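Local structure of diol-dehydratase (Roseburia inulinivorans, 5I2A) at residues V186-E189 with M190-C193. The protein probably acts as a B12-independent glycyl radical lyase that dehydrates 1,2-propanediol. Residues are numbered along the deposited sequence; the frame is centred on the assembly and turned at random.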
ATOM      1  N   VAL A 186      10.426 -21.456   2.167  1.00 17.22           N
ATOM      2  CA  VAL A 186      10.450 -20.127   1.581  1.00 18.44           C
ATOM      3  C   VAL A 186      11.343 -20.108   0.344  1.00 22.57           C
ATOM      4  O   VAL A 186      10.939 -19.622  -0.714  1.00 19.67           O
ATOM      5  CB  VAL A 186      10.929 -19.086   2.606  1.00 17.13           C
ATOM      6  CG1 VAL A 186      11.217 -17.729   1.932  1.00 15.18           C
ATOM      7  CG2 VAL A 186       9.888 -18.939   3.704  1.00 16.72           C
ATOM      8  N   ARG A 187      12.546 -20.661   0.475  0.80 19.38           N
ATOM      9  CA  ARG A 187      13.485 -20.691  -0.635  0.80 20.30           C
ATOM     10  C   ARG A 187      12.935 -21.497  -1.802  0.80 20.01           C
ATOM     11  O   ARG A 187      13.131 -21.133  -2.953  0.80 21.05           O
ATOM     12  CB  ARG A 187      14.839 -21.237  -0.175  0.80 19.56           C
ATOM     13  CG  ARG A 187      15.506 -20.300   0.813  0.80 23.19           C
ATOM     14  CD  ARG A 187      17.003 -20.482   0.913  0.80 23.87           C
ATOM     15  NE  ARG A 187      17.604 -19.410   1.705  0.80 23.90           N
ATOM     16  CZ  ARG A 187      17.874 -19.507   3.003  0.80 23.63           C
ATOM     17  NH1 ARG A 187      17.599 -20.634   3.650  0.80 22.98           N
ATOM     18  NH2 ARG A 187      18.427 -18.490   3.650  0.80 21.47           N
ATOM     19  N   LYS A 188      12.213 -22.569  -1.511  1.00 18.85           N
ATOM     20  CA  LYS A 188      11.591 -23.337  -2.571  1.00 21.29           C
ATOM     21  C   LYS A 188      10.505 -22.516  -3.287  1.00 24.23           C
ATOM     22  O   LYS A 188      10.365 -22.605  -4.507  1.00 20.61           O
ATOM     23  CB  LYS A 188      11.001 -24.635  -2.052  1.00 24.11           C
ATOM     24  CG  LYS A 188      10.712 -25.625  -3.172  1.00 37.56           C
ATOM     25  CD  LYS A 188      11.807 -26.692  -3.249  1.00 48.96           C
ATOM     26  CE  LYS A 188      11.940 -27.301  -4.646  1.00 53.21           C
ATOM     27  NZ  LYS A 188      12.943 -26.599  -5.499  1.00 60.54           N
ATOM     28  N   GLU A 189       9.749 -21.707  -2.549  1.00 19.56           N
ATOM     29  CA  GLU A 189       8.735 -20.868  -3.196  1.00 20.14           C
ATOM     30  C   GLU A 189       9.396 -19.763  -4.032  1.00 20.53           C
ATOM     31  O   GLU A 189       8.900 -19.396  -5.095  1.00 19.50           O
ATOM     32  CB  GLU A 189       7.788 -20.255  -2.165  1.00 19.57           C
ATOM     33  CG  GLU A 189       6.714 -19.383  -2.777  1.00 17.12           C
ATOM     34  CD  GLU A 189       5.777 -20.170  -3.681  1.00 23.03           C
ATOM     35  OE1 GLU A 189       5.546 -21.364  -3.402  1.00 23.92           O
ATOM     36  OE2 GLU A 189       5.284 -19.599  -4.667  1.00 22.23           O
ATOM     37  N   MET A 190      10.527 -19.251  -3.554  1.00 17.40           N
ATOM     38  CA  MET A 190      11.287 -18.250  -4.302  1.00 19.85           C
ATOM     39  C   MET A 190      11.639 -18.719  -5.718  1.00 25.64           C
ATOM     40  O   MET A 190      11.675 -17.919  -6.659  1.00 20.41           O
ATOM     41  CB  MET A 190      12.560 -17.894  -3.553  1.00 18.87           C
ATOM     42  CG  MET A 190      12.330 -17.002  -2.350  1.00 17.04           C
ATOM     43  SD  MET A 190      13.900 -16.644  -1.546  1.00 24.63           S
ATOM     44  CE  MET A 190      13.422 -15.292  -0.466  1.00 15.97           C
ATOM     45  N   GLU A 191      11.879 -20.022  -5.858  1.00 22.75           N
ATOM     46  CA  GLU A 191      12.210 -20.618  -7.148  1.00 24.40           C
ATOM     47  C   GLU A 191      11.065 -20.539  -8.151  1.00 22.96           C
ATOM     48  O   GLU A 191      11.300 -20.586  -9.352  1.00 25.23           O
ATOM     49  CB  GLU A 191      12.639 -22.078  -6.964  1.00 21.71           C
ATOM     50  CG  GLU A 191      14.032 -22.205  -6.385  1.00 22.19           C
ATOM     51  CD  GLU A 191      14.372 -23.619  -5.922  1.00 32.39           C
ATOM     52  OE1 GLU A 191      15.240 -23.754  -5.034  1.00 45.95           O
ATOM     53  OE2 GLU A 191      13.781 -24.589  -6.437  1.00 30.65           O
ATOM     54  N   ASN A 192       9.833 -20.419  -7.664  1.00 22.19           N
ATOM     55  CA  ASN A 192       8.691 -20.235  -8.548  1.00 27.66           C
ATOM     56  C   ASN A 192       8.540 -18.791  -9.060  1.00 25.63           C
ATOM     57  O   ASN A 192       7.700 -18.526  -9.911  1.00 28.96           O
ATOM     58  CB  ASN A 192       7.391 -20.645  -7.851  1.00 30.50           C
ATOM     59  CG  ASN A 192       7.342 -22.122  -7.509  1.00 35.95           C
ATOM     60  OD1 ASN A 192       7.888 -22.961  -8.225  1.00 35.37           O
ATOM     61  ND2 ASN A 192       6.676 -22.448  -6.405  1.00 28.23           N
ATOM     62  N   CYS A 193       9.330 -17.864  -8.524  1.00 22.32           N
ATOM     63  CA  CYS A 193       9.234 -16.454  -8.913  1.00 20.20           C
ATOM     64  C   CYS A 193      10.276 -16.088  -9.969  1.00 22.63           C
ATOM     65  O   CYS A 193      11.454 -16.413  -9.823  1.00 19.70           O
ATOM     66  CB  CYS A 193       9.409 -15.545  -7.690  1.00 18.19           C
ATOM     67  SG  CYS A 193       8.370 -15.994  -6.291  1.00 25.71           S
TER
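M190 N donates to V186 O at 2.9 Å, an i to i+4 helical bond with an N-H...O angle of 156°. N192 N bonds to E189 O, also at 2.9 Å, three residues back. Between them, E191 N is shared weakly by R187 O and K188 O. E189 CG is anti to the backbone N (chi1 -180°) and the chain bends at chi2, which brings the carboxylate beside the N192 amide. There N192 ND2 gives a weak bond to E189 OE1, 3.4 Å long, with the two planes 71° apart. The stronger partner of E189 is K203, which forms a salt bridge with OE2. With an alanine in place of E189, K203 would probably lose its carboxylate mate and the N192 amide would be freer to turn. K188 and E191 pair as a salt bridge on the exposed side, but their modelled separation is too short to be trusted. M190 runs extended beyond CG, and its CE reaches V186 CG1 at 4.1 Å. Both side chains also pack on helix 200-233, V186 on I210 and M190 on L207. C193 N bonds to M190 O, closing a type I beta turn. The pattern is that of a helix C-terminus, where helix 171-190 runs out: i to i+4 bonding gives way to i to i+3 and the chain leaves for helix 200-233.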